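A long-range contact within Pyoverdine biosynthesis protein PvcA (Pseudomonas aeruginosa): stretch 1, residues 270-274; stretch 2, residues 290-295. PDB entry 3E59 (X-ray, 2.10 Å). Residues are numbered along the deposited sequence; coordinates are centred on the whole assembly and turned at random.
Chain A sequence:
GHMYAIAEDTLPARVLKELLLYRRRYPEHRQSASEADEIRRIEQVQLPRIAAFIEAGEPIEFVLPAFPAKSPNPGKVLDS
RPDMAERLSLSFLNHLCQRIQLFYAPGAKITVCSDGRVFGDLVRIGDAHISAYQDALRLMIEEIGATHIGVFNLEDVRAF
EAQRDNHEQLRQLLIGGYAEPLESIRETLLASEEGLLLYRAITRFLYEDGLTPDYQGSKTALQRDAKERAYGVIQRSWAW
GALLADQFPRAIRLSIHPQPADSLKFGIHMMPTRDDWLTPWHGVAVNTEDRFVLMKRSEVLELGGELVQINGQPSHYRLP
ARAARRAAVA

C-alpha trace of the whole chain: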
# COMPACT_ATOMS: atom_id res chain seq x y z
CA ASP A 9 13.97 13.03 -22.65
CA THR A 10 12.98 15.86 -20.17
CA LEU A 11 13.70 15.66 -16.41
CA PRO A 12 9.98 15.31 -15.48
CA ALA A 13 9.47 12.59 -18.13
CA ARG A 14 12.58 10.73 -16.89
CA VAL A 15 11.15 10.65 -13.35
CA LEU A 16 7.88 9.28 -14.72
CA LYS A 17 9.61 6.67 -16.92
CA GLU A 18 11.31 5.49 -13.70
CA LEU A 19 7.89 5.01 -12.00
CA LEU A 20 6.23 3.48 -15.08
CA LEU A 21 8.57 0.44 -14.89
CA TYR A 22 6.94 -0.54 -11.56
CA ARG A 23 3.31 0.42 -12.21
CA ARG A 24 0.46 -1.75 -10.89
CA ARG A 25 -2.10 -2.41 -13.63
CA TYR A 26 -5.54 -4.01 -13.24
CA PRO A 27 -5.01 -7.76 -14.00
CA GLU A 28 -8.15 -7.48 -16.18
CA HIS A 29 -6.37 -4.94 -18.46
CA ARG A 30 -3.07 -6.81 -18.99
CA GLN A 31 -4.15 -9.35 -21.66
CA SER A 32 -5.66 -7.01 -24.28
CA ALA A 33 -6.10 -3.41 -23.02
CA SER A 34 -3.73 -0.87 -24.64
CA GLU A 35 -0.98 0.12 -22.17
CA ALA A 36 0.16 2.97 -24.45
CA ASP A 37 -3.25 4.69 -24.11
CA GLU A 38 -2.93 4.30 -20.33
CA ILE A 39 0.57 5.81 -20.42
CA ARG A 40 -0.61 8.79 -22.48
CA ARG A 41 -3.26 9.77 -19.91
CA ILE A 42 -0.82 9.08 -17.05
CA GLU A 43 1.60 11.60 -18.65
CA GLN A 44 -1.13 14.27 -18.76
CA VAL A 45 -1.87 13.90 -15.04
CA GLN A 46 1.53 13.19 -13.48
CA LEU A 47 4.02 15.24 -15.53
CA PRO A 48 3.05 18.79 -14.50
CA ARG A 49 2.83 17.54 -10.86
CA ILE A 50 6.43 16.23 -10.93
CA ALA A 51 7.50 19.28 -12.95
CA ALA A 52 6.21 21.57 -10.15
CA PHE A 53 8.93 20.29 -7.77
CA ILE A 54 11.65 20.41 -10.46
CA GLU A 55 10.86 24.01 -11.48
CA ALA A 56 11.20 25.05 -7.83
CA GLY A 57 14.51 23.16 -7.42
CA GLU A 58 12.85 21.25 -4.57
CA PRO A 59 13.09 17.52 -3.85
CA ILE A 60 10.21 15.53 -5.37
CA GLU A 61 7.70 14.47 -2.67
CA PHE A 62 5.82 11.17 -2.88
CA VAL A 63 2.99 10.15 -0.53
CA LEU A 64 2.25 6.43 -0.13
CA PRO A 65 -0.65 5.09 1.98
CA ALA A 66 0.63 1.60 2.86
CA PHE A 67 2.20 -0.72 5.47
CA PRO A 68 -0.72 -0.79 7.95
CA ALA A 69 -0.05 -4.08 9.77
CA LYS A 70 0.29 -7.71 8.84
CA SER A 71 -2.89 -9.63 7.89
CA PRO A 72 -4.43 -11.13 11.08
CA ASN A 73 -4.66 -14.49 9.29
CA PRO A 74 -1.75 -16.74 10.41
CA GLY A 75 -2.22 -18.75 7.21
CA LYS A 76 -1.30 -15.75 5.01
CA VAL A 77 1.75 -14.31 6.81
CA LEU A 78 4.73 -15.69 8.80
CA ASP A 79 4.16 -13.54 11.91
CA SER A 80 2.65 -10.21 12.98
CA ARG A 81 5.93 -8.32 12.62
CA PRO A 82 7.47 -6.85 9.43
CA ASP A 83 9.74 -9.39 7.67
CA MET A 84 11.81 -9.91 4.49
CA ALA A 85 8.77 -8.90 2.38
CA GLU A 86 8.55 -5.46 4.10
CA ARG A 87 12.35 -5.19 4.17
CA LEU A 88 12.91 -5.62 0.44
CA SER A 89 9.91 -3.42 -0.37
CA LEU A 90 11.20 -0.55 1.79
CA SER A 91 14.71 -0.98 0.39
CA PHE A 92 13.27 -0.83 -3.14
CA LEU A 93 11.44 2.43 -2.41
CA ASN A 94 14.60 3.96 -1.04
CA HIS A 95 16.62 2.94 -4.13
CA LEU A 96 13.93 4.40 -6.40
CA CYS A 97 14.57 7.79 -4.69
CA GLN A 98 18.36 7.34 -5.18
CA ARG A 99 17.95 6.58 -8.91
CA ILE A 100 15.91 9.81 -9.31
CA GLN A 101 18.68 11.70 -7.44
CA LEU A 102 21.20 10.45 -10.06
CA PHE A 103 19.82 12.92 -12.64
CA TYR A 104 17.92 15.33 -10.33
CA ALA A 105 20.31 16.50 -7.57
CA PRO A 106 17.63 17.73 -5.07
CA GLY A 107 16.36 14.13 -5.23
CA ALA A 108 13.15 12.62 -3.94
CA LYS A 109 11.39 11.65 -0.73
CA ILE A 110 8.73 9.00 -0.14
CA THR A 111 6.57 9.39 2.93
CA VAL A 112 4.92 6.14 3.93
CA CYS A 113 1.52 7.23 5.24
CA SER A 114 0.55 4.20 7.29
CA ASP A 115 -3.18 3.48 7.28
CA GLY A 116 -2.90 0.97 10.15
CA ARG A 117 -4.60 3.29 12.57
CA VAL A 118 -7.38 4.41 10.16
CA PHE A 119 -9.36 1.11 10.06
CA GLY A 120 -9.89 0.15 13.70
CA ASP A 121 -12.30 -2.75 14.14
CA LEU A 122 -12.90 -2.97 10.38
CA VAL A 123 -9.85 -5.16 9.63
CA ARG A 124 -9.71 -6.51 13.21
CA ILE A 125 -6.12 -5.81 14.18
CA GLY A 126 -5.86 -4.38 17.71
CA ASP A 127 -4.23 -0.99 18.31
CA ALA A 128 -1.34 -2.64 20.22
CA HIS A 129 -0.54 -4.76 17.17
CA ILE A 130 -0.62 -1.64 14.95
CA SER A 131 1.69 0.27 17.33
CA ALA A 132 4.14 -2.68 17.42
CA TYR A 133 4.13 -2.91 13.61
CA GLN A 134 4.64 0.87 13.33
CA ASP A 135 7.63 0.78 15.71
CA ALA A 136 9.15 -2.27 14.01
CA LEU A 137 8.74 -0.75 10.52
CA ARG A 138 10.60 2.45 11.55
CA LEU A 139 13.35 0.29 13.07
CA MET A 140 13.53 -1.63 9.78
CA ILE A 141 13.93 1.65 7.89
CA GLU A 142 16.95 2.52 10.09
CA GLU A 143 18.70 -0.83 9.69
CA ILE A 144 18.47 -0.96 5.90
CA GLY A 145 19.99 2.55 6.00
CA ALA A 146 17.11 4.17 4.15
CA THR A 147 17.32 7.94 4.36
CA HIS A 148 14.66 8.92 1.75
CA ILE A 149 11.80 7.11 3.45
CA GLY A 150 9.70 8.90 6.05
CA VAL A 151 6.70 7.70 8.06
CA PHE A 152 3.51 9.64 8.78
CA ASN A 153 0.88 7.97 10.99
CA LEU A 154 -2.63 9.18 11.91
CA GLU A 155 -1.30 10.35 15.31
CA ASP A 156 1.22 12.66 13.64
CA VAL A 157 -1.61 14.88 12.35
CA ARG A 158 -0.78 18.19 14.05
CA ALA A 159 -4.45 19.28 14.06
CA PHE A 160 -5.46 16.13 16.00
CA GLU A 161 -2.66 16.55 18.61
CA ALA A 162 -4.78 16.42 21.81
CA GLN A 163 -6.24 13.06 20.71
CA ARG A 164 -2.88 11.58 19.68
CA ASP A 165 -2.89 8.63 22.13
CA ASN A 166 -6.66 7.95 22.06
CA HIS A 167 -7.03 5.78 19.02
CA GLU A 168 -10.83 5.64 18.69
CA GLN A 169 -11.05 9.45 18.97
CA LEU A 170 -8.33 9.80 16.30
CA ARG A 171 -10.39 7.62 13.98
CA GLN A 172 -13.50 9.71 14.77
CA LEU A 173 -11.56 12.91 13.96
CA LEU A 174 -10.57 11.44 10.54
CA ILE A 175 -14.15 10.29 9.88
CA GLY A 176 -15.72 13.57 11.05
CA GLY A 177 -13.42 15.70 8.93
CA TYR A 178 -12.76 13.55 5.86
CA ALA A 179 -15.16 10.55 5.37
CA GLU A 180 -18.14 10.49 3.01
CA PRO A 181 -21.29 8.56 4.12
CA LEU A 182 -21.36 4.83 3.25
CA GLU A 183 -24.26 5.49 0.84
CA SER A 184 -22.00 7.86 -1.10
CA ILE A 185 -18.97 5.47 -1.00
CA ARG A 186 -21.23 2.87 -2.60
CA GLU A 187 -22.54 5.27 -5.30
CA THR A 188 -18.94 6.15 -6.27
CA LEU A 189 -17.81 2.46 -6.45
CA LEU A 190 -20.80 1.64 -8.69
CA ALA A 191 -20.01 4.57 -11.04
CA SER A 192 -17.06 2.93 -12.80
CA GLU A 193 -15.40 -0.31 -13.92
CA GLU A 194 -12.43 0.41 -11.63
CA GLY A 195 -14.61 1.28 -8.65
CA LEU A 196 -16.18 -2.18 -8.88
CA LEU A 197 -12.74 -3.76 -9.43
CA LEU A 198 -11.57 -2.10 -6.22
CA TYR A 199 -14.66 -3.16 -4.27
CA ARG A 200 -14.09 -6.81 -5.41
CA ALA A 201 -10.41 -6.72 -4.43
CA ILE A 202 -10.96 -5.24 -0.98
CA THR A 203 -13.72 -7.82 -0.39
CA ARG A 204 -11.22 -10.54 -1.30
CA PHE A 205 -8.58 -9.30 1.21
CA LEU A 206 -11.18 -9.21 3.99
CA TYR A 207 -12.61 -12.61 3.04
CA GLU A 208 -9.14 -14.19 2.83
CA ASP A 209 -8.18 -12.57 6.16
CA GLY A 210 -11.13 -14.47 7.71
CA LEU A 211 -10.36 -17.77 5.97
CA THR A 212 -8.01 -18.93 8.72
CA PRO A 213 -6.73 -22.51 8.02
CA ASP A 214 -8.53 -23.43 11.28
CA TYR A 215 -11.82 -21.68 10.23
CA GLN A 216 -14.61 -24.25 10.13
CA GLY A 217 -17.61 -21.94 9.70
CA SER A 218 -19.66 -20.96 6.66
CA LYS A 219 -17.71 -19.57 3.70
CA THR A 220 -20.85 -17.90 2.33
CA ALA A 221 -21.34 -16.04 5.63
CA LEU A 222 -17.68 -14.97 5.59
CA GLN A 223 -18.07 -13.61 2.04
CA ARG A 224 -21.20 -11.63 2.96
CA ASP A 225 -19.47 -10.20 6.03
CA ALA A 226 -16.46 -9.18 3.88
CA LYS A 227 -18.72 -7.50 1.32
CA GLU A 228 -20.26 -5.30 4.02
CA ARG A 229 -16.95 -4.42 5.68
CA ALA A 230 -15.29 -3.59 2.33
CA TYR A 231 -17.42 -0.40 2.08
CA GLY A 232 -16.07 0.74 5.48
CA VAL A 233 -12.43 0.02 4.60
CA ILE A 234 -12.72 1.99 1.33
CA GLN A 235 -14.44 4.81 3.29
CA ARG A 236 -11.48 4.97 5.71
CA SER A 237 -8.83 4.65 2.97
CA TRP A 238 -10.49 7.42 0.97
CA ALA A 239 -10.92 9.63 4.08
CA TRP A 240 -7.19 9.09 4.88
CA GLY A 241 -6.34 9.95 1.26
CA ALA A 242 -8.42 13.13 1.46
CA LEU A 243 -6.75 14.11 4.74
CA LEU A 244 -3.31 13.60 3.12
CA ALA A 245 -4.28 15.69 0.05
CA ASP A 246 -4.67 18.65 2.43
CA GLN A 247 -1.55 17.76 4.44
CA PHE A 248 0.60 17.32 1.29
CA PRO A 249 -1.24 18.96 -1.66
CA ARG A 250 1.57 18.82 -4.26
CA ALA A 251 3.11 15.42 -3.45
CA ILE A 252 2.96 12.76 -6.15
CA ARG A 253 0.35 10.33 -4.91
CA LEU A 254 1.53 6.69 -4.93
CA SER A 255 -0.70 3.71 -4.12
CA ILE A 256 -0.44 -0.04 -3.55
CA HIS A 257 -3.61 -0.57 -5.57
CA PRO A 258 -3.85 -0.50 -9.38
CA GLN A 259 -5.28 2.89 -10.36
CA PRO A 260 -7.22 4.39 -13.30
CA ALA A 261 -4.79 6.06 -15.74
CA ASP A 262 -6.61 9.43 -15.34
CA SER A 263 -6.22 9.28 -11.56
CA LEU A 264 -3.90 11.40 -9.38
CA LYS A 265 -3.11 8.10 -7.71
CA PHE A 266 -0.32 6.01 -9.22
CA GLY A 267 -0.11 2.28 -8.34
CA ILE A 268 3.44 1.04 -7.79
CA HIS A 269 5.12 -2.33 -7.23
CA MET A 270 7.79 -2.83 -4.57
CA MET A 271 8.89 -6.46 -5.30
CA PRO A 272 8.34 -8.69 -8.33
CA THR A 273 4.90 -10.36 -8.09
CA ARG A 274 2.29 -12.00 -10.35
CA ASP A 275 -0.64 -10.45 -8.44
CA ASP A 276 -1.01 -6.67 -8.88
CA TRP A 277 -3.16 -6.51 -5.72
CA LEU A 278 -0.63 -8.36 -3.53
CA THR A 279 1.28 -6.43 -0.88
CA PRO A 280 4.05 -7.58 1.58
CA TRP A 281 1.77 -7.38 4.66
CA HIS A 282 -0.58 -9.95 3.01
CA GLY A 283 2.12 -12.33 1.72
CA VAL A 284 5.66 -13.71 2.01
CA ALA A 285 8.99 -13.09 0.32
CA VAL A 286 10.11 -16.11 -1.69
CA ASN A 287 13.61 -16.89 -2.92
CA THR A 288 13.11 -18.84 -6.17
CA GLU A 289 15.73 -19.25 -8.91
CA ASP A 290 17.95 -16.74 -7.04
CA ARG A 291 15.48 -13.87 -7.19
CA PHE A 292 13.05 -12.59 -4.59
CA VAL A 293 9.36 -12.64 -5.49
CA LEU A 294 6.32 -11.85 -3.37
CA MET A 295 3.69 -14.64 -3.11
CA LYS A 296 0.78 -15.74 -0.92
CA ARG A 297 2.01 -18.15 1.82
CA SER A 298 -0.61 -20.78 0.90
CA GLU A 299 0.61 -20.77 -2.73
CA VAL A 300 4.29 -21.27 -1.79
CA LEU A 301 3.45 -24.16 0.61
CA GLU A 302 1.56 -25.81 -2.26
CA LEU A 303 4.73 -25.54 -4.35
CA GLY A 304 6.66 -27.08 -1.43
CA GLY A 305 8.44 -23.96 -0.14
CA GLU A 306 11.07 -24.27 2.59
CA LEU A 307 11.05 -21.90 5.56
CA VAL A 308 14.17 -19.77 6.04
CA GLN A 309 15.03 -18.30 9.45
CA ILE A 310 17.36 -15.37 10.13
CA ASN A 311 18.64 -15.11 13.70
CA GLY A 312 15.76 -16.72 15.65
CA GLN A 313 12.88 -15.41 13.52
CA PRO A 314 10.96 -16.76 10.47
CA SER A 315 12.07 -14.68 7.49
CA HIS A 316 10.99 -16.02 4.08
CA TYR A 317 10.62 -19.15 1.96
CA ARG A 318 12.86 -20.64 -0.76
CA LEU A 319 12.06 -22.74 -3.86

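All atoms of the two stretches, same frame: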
# COMPACT_ATOMS: atom_id res chain seq x y z
N MET A 270 6.63 -2.95 -5.47
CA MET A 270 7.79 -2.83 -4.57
C MET A 270 8.67 -4.10 -4.54
O MET A 270 9.78 -4.07 -3.99
CB MET A 270 7.33 -2.49 -3.15
CG MET A 270 6.59 -1.17 -3.00
SD MET A 270 6.06 -0.93 -1.31
CE MET A 270 4.91 -2.30 -1.12
N MET A 271 8.17 -5.19 -5.10
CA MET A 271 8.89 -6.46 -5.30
C MET A 271 8.24 -7.10 -6.51
O MET A 271 7.05 -6.85 -6.75
CB MET A 271 8.67 -7.44 -4.14
CG MET A 271 9.42 -7.14 -2.87
SD MET A 271 8.96 -8.32 -1.59
CE MET A 271 9.77 -9.80 -2.16
N PRO A 272 8.99 -7.92 -7.28
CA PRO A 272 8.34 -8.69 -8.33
C PRO A 272 7.20 -9.55 -7.77
O PRO A 272 7.35 -10.17 -6.72
CB PRO A 272 9.48 -9.55 -8.87
CG PRO A 272 10.73 -8.74 -8.59
CD PRO A 272 10.45 -8.15 -7.24
N THR A 273 6.07 -9.55 -8.46
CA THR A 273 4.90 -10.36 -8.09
C THR A 273 3.96 -10.54 -9.27
O THR A 273 3.84 -9.65 -10.12
CB THR A 273 4.16 -9.79 -6.84
OG1 THR A 273 3.14 -10.69 -6.40
CG2 THR A 273 3.54 -8.43 -7.11
N ARG A 274 3.29 -11.70 -9.33
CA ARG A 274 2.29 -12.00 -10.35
C ARG A 274 0.96 -11.26 -10.11
O ARG A 274 0.27 -10.91 -11.05
CB ARG A 274 2.02 -13.51 -10.38
N ASP A 290 17.10 -17.85 -7.49
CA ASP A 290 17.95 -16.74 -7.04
C ASP A 290 17.45 -15.32 -7.32
O ASP A 290 18.22 -14.41 -7.65
CB ASP A 290 19.41 -16.94 -7.49
CG ASP A 290 20.16 -17.87 -6.57
OD1 ASP A 290 19.52 -18.46 -5.66
OD2 ASP A 290 21.39 -18.02 -6.75
N ARG A 291 16.14 -15.17 -7.17
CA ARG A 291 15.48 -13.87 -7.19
C ARG A 291 14.38 -13.87 -6.14
O ARG A 291 13.79 -14.92 -5.84
CB ARG A 291 14.92 -13.55 -8.58
CG ARG A 291 13.52 -14.10 -8.87
CD ARG A 291 13.14 -13.88 -10.33
NE ARG A 291 12.86 -12.47 -10.63
CZ ARG A 291 11.67 -11.99 -11.00
NH1 ARG A 291 10.62 -12.80 -11.13
NH2 ARG A 291 11.55 -10.69 -11.26
N PHE A 292 14.13 -12.71 -5.55
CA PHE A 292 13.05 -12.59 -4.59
C PHE A 292 11.75 -12.17 -5.26
O PHE A 292 11.72 -11.23 -6.06
CB PHE A 292 13.42 -11.66 -3.44
CG PHE A 292 13.93 -12.38 -2.22
CD1 PHE A 292 13.07 -13.13 -1.43
CD2 PHE A 292 15.27 -12.30 -1.86
CE1 PHE A 292 13.54 -13.81 -0.30
CE2 PHE A 292 15.75 -12.96 -0.72
CZ PHE A 292 14.89 -13.72 0.05
N VAL A 293 10.69 -12.90 -4.95
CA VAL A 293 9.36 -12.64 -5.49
C VAL A 293 8.43 -12.62 -4.29
O VAL A 293 8.70 -13.29 -3.28
CB VAL A 293 8.95 -13.74 -6.52
CG1 VAL A 293 7.48 -13.67 -6.88
CG2 VAL A 293 9.76 -13.63 -7.79
N LEU A 294 7.36 -11.84 -4.38
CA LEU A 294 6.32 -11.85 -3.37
C LEU A 294 5.15 -12.77 -3.79
O LEU A 294 4.66 -12.69 -4.92
CB LEU A 294 5.85 -10.42 -3.10
CG LEU A 294 4.63 -10.19 -2.20
CD1 LEU A 294 4.97 -10.48 -0.74
CD2 LEU A 294 4.12 -8.76 -2.39
N MET A 295 4.74 -13.64 -2.88
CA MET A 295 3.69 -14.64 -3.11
C MET A 295 2.80 -14.75 -1.87
O MET A 295 3.18 -14.31 -0.78
CB MET A 295 4.28 -16.04 -3.38
CG MET A 295 5.27 -16.15 -4.55
SD MET A 295 5.84 -17.85 -4.83
CE MET A 295 4.32 -18.61 -5.35
O HOH W 1 3.92 -13.58 -7.17

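What holds the two backbones together? Leu 294 lies in a strand, while the stretch from Met 270 to Arg 274 adopts no regular helix or strand, yet the two stretches come close enough for a main-chain hydrogen bond. Leu 294 N donates to Pro 272 O across 2.9 Å, and the N-H...O angle of 172° makes the bond almost straight. The same carbonyl also receives a CA-H...O contact from the preceding residue, with Val 293 CA 3.4 Å from Pro 272 O. One oxygen therefore sits against two neighbouring groups of the strand, and the CA atoms of Pro 272 and Val 293 approach to 5.0 Å.

Where does the side chain of Met 271 go? Its CA-to-CB bond points toward the strand, and the buried chain ends in a methyl group that settles against the strand's backbone. Met 271 CE lies 3.8 Å from Val 293 C and 3.9 Å from Leu 294 N, so this bump is received largely by the main chain. Side chains flank it: Met 271 CE is 4.3 Å from Phe 292 CB, and Met 271 SD is 4.0 Å from Leu 294 CB. The methyl thus occupies a shallow hollow lined by the base of Phe 292, the peptide between Val 293 and Leu 294, and the start of the Leu 294 side chain. The ring of Phe 292 does not close over it, for the end of that side chain leads away from the first stretch.

How does Pro 272 fit against its neighbours? The CA-to-CB bond of Pro 272 also points toward the other stretch, and its compact ring is a low bump with contacts along several of its atoms. Pro 272 CD rests 3.5 Å from Phe 292 O, whereas Pro 272 CB meets Val 293 CG2 at 4.2 Å. Arg 291 adds a further surface: although its CA-to-CB bond points sideways, its long side chain reaches back, bringing Arg 291 NH2 within 3.4 Å of Pro 272 CB. That approach to the guanidinium is oblique, and it is a packing contact between carbon and nitrogen, made by two exposed residues.

What does Thr 273 add beyond the proline? Here a small side chain supplies a polar tie and brings its CB near that of Leu 294. Thr 273 OG1 donates a hydrogen bond to Leu 294 O at 2.9 Å, so Leu 294 is engaged through its amide by Pro 272 and through its carbonyl by Thr 273. The chi1 of -172° (t) places the hydroxyl for this bond, while Thr 273 CB stands 4.2 Å from Leu 294 CB. A water joins the contact beside them: it donates to Leu 294 O at 2.5 Å and accepts from Arg 274 N at 2.9 Å. It thereby extends the link to Arg 274, whose modelled side chain ends at CB and makes no direct contact with the strand.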